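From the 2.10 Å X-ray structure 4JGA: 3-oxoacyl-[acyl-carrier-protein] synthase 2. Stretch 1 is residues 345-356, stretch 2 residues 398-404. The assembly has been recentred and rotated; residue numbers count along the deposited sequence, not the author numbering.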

# COMPACT_ATOMS: atom_id res chain seq x y z
N PHE A 345 30.14 2.82 8.15
CA PHE A 345 31.10 2.54 7.08
C PHE A 345 32.48 3.14 7.21
O PHE A 345 33.43 2.62 6.62
CB PHE A 345 30.53 2.98 5.73
CG PHE A 345 29.40 2.12 5.25
CD1 PHE A 345 29.66 0.91 4.63
CD2 PHE A 345 28.08 2.51 5.42
CE1 PHE A 345 28.63 0.10 4.21
CE2 PHE A 345 27.03 1.71 5.00
CZ PHE A 345 27.30 0.51 4.38
N LEU A 346 32.63 4.21 7.98
CA LEU A 346 33.88 4.96 7.91
C LEU A 346 35.15 4.14 8.31
O LEU A 346 36.15 4.15 7.58
CB LEU A 346 33.75 6.26 8.72
CG LEU A 346 34.97 7.19 8.75
CD1 LEU A 346 35.34 7.63 7.34
CD2 LEU A 346 34.69 8.39 9.66
N GLU A 347 35.07 3.40 9.42
CA GLU A 347 36.21 2.61 9.92
C GLU A 347 36.50 1.43 9.00
O GLU A 347 37.64 1.18 8.69
CB GLU A 347 35.99 2.13 11.39
N ALA A 348 35.47 0.72 8.56
CA ALA A 348 35.65 -0.53 7.79
C ALA A 348 35.81 -0.28 6.29
O ALA A 348 36.27 -1.15 5.56
CB ALA A 348 34.48 -1.46 8.02
N ASN A 349 35.38 0.89 5.81
CA ASN A 349 35.33 1.14 4.39
C ASN A 349 35.49 2.62 4.11
O ASN A 349 34.57 3.27 3.63
CB ASN A 349 33.99 0.66 3.88
CG ASN A 349 33.96 0.50 2.37
OD1 ASN A 349 34.85 0.91 1.66
ND2 ASN A 349 32.89 -0.12 1.89
N PRO A 350 36.64 3.17 4.47
CA PRO A 350 36.84 4.61 4.32
C PRO A 350 36.74 5.13 2.86
O PRO A 350 36.52 6.31 2.68
CB PRO A 350 38.26 4.84 4.89
CG PRO A 350 38.95 3.52 4.77
CD PRO A 350 37.85 2.48 4.95
N LYS A 351 36.93 4.26 1.87
CA LYS A 351 36.91 4.65 0.45
C LYS A 351 35.54 4.51 -0.21
O LYS A 351 35.42 4.69 -1.40
CB LYS A 351 37.86 3.76 -0.35
CG LYS A 351 39.29 3.76 0.11
CD LYS A 351 40.18 3.25 -1.02
CE LYS A 351 41.61 3.64 -0.80
NZ LYS A 351 42.40 2.51 -0.26
N VAL A 352 34.53 4.16 0.55
CA VAL A 352 33.23 3.94 -0.03
C VAL A 352 32.75 5.24 -0.68
O VAL A 352 33.01 6.33 -0.18
CB VAL A 352 32.21 3.46 1.03
CG1 VAL A 352 31.86 4.57 2.01
CG2 VAL A 352 30.97 2.95 0.34
N LEU A 353 32.05 5.10 -1.81
CA LEU A 353 31.46 6.22 -2.50
C LEU A 353 29.99 6.27 -2.12
O LEU A 353 29.34 5.24 -1.98
CB LEU A 353 31.59 6.07 -4.02
CG LEU A 353 32.78 6.73 -4.74
CD1 LEU A 353 34.11 6.52 -4.03
CD2 LEU A 353 32.84 6.31 -6.20
N MET A 354 29.47 7.49 -2.00
CA MET A 354 28.03 7.70 -1.78
C MET A 354 27.58 8.92 -2.57
O MET A 354 28.28 9.92 -2.57
CB MET A 354 27.71 7.90 -0.28
CG MET A 354 26.24 8.27 -0.02
SD MET A 354 25.64 8.08 1.70
CE MET A 354 26.35 9.48 2.50
N SER A 355 26.43 8.84 -3.24
CA SER A 355 25.88 10.00 -3.93
C SER A 355 24.35 10.02 -3.87
O SER A 355 23.71 9.00 -3.58
CB SER A 355 26.37 10.06 -5.38
OG SER A 355 25.73 9.11 -6.20
N SER A 356 23.79 11.21 -4.07
CA SER A 356 22.36 11.38 -4.17
C SER A 356 22.02 11.82 -5.58
O SER A 356 22.43 12.89 -6.04
CB SER A 356 21.83 12.42 -3.21
OG SER A 356 20.45 12.61 -3.48
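Stretch 2 398-404: VNIDLVA

The apolar centre of the contact is Ile400, which gives up 85 Å² to stretch 1, the largest covered area of any residue in the two segments. Its CA-to-CB bond points toward stretch 1, and its side chain (chi1 p, chi2 t) meets three residues of stretch 1. Ile400 CG2 is 4.0 Å from CD1 of Leu346; Ile400 CG2 and Ile400 CD1 are both about 4.3 Å from CG1 of Val352; and Ile400 CD1 is 4.1 Å from CE of Met354. All these distances are ordinary van der Waals separations. Leu346 can take part because its own CA-to-CB bond is directed toward stretch 2.

Met354 carries the apolar surface on to the next residues. Its CA-to-CB bond runs sideways, but the side chain is long and largely extended (t, t, then p at chi3), so that CE also lies 3.7 Å from CD2 of Leu402. Leu402 likewise leaves its backbone sideways, and the end of its side chain comes nearer to stretch 1. A separate apolar contact forms between Leu353 and Val403, CG to CG2 at 3.9 Å; the same CG2 of Val403 is 4.0 Å from CB of Ser355.

The backbones follow the same direction. Nearest CA atoms pair Pro350 with Ile400 at 6.6 Å, Leu353 CA with Asp401 CA at 5.2 Å, and Met354 CA with Leu402 CA at 4.9 Å, so the numbering rises together on both sides while the gap narrows. Stretch 1 passes from a type I turn, Asn349 to Val352, into a strand that includes Leu353 to Ser355. The turn is closed by Val352 N donating to Asn349 O at 3.2 Å. Stretch 2 has no regular helix or strand, and Val403 adopts positive phi and psi (54°/47°).

One direct hydrogen bond joins the two backbones: Met354 N donates to Asp401 O at 3.1 Å, with an angle of 160° at the hydrogen. The same carbonyl oxygen, Asp401 O, accepts a CA-H...O contact from Leu353 CA at 3.6 Å. Farther along, Leu402 CA approaches Met354 O at 2.9 Å, again as a CA-H...O contact, with 138° at the hydrogen. Within stretch 2, Val403 N donates to Asp401 OD1 at 2.8 Å, tying the aspartate side chain to the backbone two residues on. Asp401 OD2 is hydrogen-bonded elsewhere in the structure.

At the polar edge, water completes what the main chains do not join directly. Water 1 donates to Pro350 O at 2.7 Å and to Val352 O at 2.6 Å, and accepts from Asp401 N at 2.9 Å, linking the turn to stretch 2. Water 2 donates to Pro350 O at 2.9 Å and to Asn399 O at 2.5 Å, so Pro350 O serves both bridges. This hydration fits the wider CA spacing at Pro350 and Ile400. In total the contact buries 527 Å², summed over both stretches.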

# COMPACT_ATOMS: atom_id res chain seq x y z
N VAL A 398 31.37 15.94 6.64
CA VAL A 398 31.65 15.01 5.55
C VAL A 398 33.06 14.41 5.68
O VAL A 398 34.04 15.15 5.81
CB VAL A 398 31.47 15.67 4.17
CG1 VAL A 398 31.99 14.77 3.07
CG2 VAL A 398 30.00 15.99 3.95
N ASN A 399 33.15 13.08 5.65
CA ASN A 399 34.44 12.38 5.75
C ASN A 399 34.58 11.27 4.74
O ASN A 399 35.48 10.44 4.85
CB ASN A 399 34.57 11.71 7.12
CG ASN A 399 35.03 12.65 8.19
OD1 ASN A 399 35.71 13.64 7.96
ND2 ASN A 399 34.65 12.31 9.42
N ILE A 400 33.68 11.20 3.78
CA ILE A 400 33.77 10.22 2.71
C ILE A 400 33.55 10.93 1.39
O ILE A 400 33.14 12.08 1.37
CB ILE A 400 32.74 9.08 2.83
CG1 ILE A 400 31.34 9.64 2.96
CG2 ILE A 400 33.08 8.21 4.03
CD1 ILE A 400 30.31 8.55 2.83
N ASP A 401 33.85 10.22 0.32
CA ASP A 401 33.69 10.72 -1.04
C ASP A 401 32.20 10.71 -1.44
O ASP A 401 31.59 9.66 -1.58
CB ASP A 401 34.51 9.84 -1.98
CG ASP A 401 34.63 10.41 -3.37
OD1 ASP A 401 33.81 11.27 -3.78
OD2 ASP A 401 35.58 9.99 -4.05
N LEU A 402 31.63 11.90 -1.62
CA LEU A 402 30.22 12.06 -1.99
C LEU A 402 30.06 12.31 -3.48
O LEU A 402 28.98 12.73 -3.95
CB LEU A 402 29.57 13.20 -1.21
CG LEU A 402 29.44 12.97 0.30
CD1 LEU A 402 28.87 14.21 1.00
CD2 LEU A 402 28.62 11.71 0.64
N VAL A 403 31.12 12.03 -4.23
CA VAL A 403 31.07 12.11 -5.69
C VAL A 403 30.55 13.49 -6.09
O VAL A 403 29.65 13.61 -6.92
CB VAL A 403 30.16 11.01 -6.31
CG1 VAL A 403 30.48 10.82 -7.80
CG2 VAL A 403 30.33 9.67 -5.61
N ALA A 404 31.10 14.53 -5.47
CA ALA A 404 30.67 15.89 -5.77
C ALA A 404 30.84 16.23 -7.26
O ALA A 404 31.87 15.94 -7.84
CB ALA A 404 31.45 16.88 -4.94
O HOH W 1 35.06 7.63 0.76
O HOH W 2 37.03 8.55 4.46